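Aquaporin AqpM (Methanothermobacter marburgensis str. Marburg, PDB 2F2B) forms a tetrameric membrane channel that lets water cross in both directions along osmotic gradients and also passes some glycerol transiently. Local coordinates at residues A[23-34]-A[125-133]. Sequence-based numbering, arbitrary orientation.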
loop_
_atom_site.group_PDB
_atom_site.type_symbol
_atom_site.label_atom_id
_atom_site.label_comp_id
_atom_site.label_asym_id
_atom_site.label_seq_id
_atom_site.Cartn_x
_atom_site.Cartn_y
_atom_site.Cartn_z
ATOM N N ALA A 23 13.733 -3.626 -10.445
ATOM C CA ALA A 23 13.975 -3.249 -11.833
ATOM C C ALA A 23 13.133 -4.126 -12.753
ATOM O O ALA A 23 12.725 -3.700 -13.837
ATOM C CB ALA A 23 15.458 -3.393 -12.167
ATOM N N GLY A 24 12.870 -5.352 -12.311
ATOM C CA GLY A 24 12.069 -6.265 -13.106
ATOM C C GLY A 24 10.648 -5.772 -13.305
ATOM O O GLY A 24 10.085 -5.906 -14.396
ATOM N N SER A 25 10.059 -5.186 -12.264
ATOM C CA SER A 25 8.689 -4.689 -12.368
ATOM C C SER A 25 8.584 -3.560 -13.391
ATOM O O SER A 25 7.570 -3.434 -14.075
ATOM C CB SER A 25 8.182 -4.202 -11.005
ATOM O OG SER A 25 8.835 -3.011 -10.594
ATOM N N ALA A 26 9.631 -2.747 -13.496
ATOM C CA ALA A 26 9.636 -1.645 -14.451
ATOM C C ALA A 26 9.700 -2.201 -15.874
ATOM O O ALA A 26 9.015 -1.710 -16.770
ATOM C CB ALA A 26 10.820 -0.722 -14.191
ATOM N N ALA A 27 10.524 -3.223 -16.080
ATOM C CA ALA A 27 10.636 -3.835 -17.402
ATOM C C ALA A 27 9.285 -4.441 -17.792
ATOM O O ALA A 27 8.834 -4.293 -18.927
ATOM C CB ALA A 27 11.722 -4.910 -17.393
ATOM N N VAL A 28 8.636 -5.118 -16.846
ATOM C CA VAL A 28 7.336 -5.728 -17.110
ATOM C C VAL A 28 6.292 -4.683 -17.498
ATOM O O VAL A 28 5.493 -4.903 -18.405
ATOM C CB VAL A 28 6.821 -6.517 -15.880
ATOM C CG1 VAL A 28 5.377 -6.950 -16.101
ATOM C CG2 VAL A 28 7.699 -7.739 -15.646
ATOM N N THR A 29 6.300 -3.545 -16.811
ATOM C CA THR A 29 5.344 -2.480 -17.107
ATOM C C THR A 29 5.460 -2.059 -18.572
ATOM O O THR A 29 4.457 -1.927 -19.280
ATOM C CB THR A 29 5.596 -1.247 -16.219
ATOM O OG1 THR A 29 5.534 -1.633 -14.842
ATOM C CG2 THR A 29 4.555 -0.164 -16.491
ATOM N N LEU A 30 6.691 -1.853 -19.022
ATOM C CA LEU A 30 6.930 -1.442 -20.400
ATOM C C LEU A 30 6.539 -2.543 -21.380
ATOM O O LEU A 30 6.062 -2.264 -22.484
ATOM C CB LEU A 30 8.402 -1.056 -20.584
ATOM C CG LEU A 30 8.815 0.263 -19.914
ATOM C CD1 LEU A 30 10.327 0.438 -19.985
ATOM C CD2 LEU A 30 8.107 1.427 -20.601
ATOM N N MET A 31 6.732 -3.796 -20.979
ATOM C CA MET A 31 6.379 -4.918 -21.842
ATOM C C MET A 31 4.868 -5.038 -22.040
ATOM O O MET A 31 4.406 -5.319 -23.148
ATOM C CB MET A 31 6.941 -6.221 -21.267
ATOM C CG MET A 31 8.462 -6.306 -21.312
ATOM S SD MET A 31 9.107 -7.724 -20.397
ATOM C CE MET A 31 8.848 -9.056 -21.592
ATOM N N ILE A 32 4.088 -4.822 -20.982
ATOM C CA ILE A 32 2.638 -4.927 -21.121
ATOM C C ILE A 32 2.009 -3.672 -21.722
ATOM O O ILE A 32 0.856 -3.697 -22.142
ATOM C CB ILE A 32 1.939 -5.242 -19.770
ATOM C CG1 ILE A 32 2.140 -4.094 -18.782
ATOM C CG2 ILE A 32 2.474 -6.552 -19.208
ATOM C CD1 ILE A 32 1.309 -4.233 -17.512
ATOM N N ALA A 33 2.768 -2.581 -21.771
ATOM C CA ALA A 33 2.264 -1.334 -22.340
ATOM C C ALA A 33 2.735 -1.156 -23.785
ATOM O O ALA A 33 2.263 -0.264 -24.491
ATOM C CB ALA A 33 2.726 -0.152 -21.502
ATOM N N SER A 34 3.663 -2.004 -24.213
ATOM C CA SER A 34 4.213 -1.927 -25.568
ATOM C C SER A 34 3.116 -1.942 -26.630
ATOM O O SER A 34 2.237 -2.803 -26.619
ATOM C CB SER A 34 5.178 -3.089 -25.809
ATOM O OG SER A 34 5.808 -2.976 -27.075
ATOM N N GLY A 125 12.754 -9.595 -24.435
ATOM C CA GLY A 125 11.961 -8.375 -24.445
ATOM C C GLY A 125 12.121 -7.528 -23.191
ATOM O O GLY A 125 11.894 -6.315 -23.216
ATOM N N ALA A 126 12.516 -8.156 -22.089
ATOM C CA ALA A 126 12.704 -7.426 -20.839
ATOM C C ALA A 126 13.804 -6.383 -21.013
ATOM O O ALA A 126 13.832 -5.371 -20.315
ATOM C CB ALA A 126 13.070 -8.391 -19.719
ATOM N N ALA A 127 14.710 -6.638 -21.953
ATOM C CA ALA A 127 15.810 -5.724 -22.219
ATOM C C ALA A 127 15.551 -4.849 -23.445
ATOM O O ALA A 127 15.727 -3.634 -23.389
ATOM C CB ALA A 127 17.110 -6.510 -22.400
ATOM N N THR A 128 15.121 -5.461 -24.546
ATOM C CA THR A 128 14.876 -4.711 -25.775
ATOM C C THR A 128 13.671 -3.779 -25.700
ATOM O O THR A 128 13.638 -2.751 -26.374
ATOM C CB THR A 128 14.714 -5.657 -26.996
ATOM O OG1 THR A 128 13.619 -6.557 -26.783
ATOM C CG2 THR A 128 15.991 -6.456 -27.215
ATOM N N VAL A 129 12.684 -4.136 -24.881
ATOM C CA VAL A 129 11.491 -3.312 -24.719
ATOM C C VAL A 129 11.488 -2.651 -23.336
ATOM O O VAL A 129 11.244 -1.449 -23.210
ATOM C CB VAL A 129 10.202 -4.159 -24.883
ATOM C CG1 VAL A 129 8.968 -3.305 -24.608
ATOM C CG2 VAL A 129 10.137 -4.734 -26.291
ATOM N N GLY A 130 11.785 -3.440 -22.307
ATOM C CA GLY A 130 11.790 -2.919 -20.949
ATOM C C GLY A 130 13.087 -2.297 -20.456
ATOM O O GLY A 130 13.106 -1.684 -19.388
ATOM N N GLY A 131 14.168 -2.450 -21.217
ATOM C CA GLY A 131 15.445 -1.886 -20.811
ATOM C C GLY A 131 15.911 -2.380 -19.454
ATOM O O GLY A 131 16.732 -1.736 -18.796
ATOM N N LEU A 132 15.381 -3.530 -19.043
ATOM C CA LEU A 132 15.705 -4.147 -17.760
ATOM C C LEU A 132 15.580 -3.158 -16.604
ATOM O O LEU A 132 16.272 -3.275 -15.594
ATOM C CB LEU A 132 17.112 -4.758 -17.800
ATOM C CG LEU A 132 17.229 -6.031 -18.657
ATOM C CD1 LEU A 132 18.684 -6.482 -18.744
ATOM C CD2 LEU A 132 16.370 -7.133 -18.043
ATOM N N GLY A 133 14.679 -2.195 -16.764
ATOM C CA GLY A 133 14.461 -1.194 -15.734
ATOM C C GLY A 133 15.662 -0.313 -15.438
ATOM O O GLY A 133 15.833 0.143 -14.308
#
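Ala27 and Gly130 show how closely a loop can settle on a helix when small residues line both surfaces: their CA atoms lie 3.8 Å apart, the bare glycine backbone resting directly against Ala27. The methyl of Ala27 also sits 3.6 Å from Ala126 O, an oxygen that takes the N-H of Leu132 within the loop. One turn back along helix 4-33, Ala23 O receives a CH...O contact of 3.6 Å from Gly133 CA, which also lies near the Ala26 methyl; positive phi at Gly131, Leu132 and Gly133 carries the chain past this helix face. Larger side chains flank Gly130. Leu30 lays CD1 3.5 Å from Gly130 O, while Met31, bent at chi3 (80°), brings SD to 3.6 Å from Ala126 CA and sets its methyl against the peptide joining Gly125 to Ala126. A chi1 of 176° swings Val129 CG1 away from its own N and in against the helix, where it meets Leu30 O at 3.7 Å and Ser34 CB. Farther out, Phe118 of helix 100-122 touches Ala126, and Phe42 of a second subunit packs on Met31. Gly133 O accepts a hydrogen bond from NH2 of Arg202, directly after the second NPA motif, consistent with a loop carbonyl orienting the arginine of the aquaporin aromatic/arginine selectivity filter.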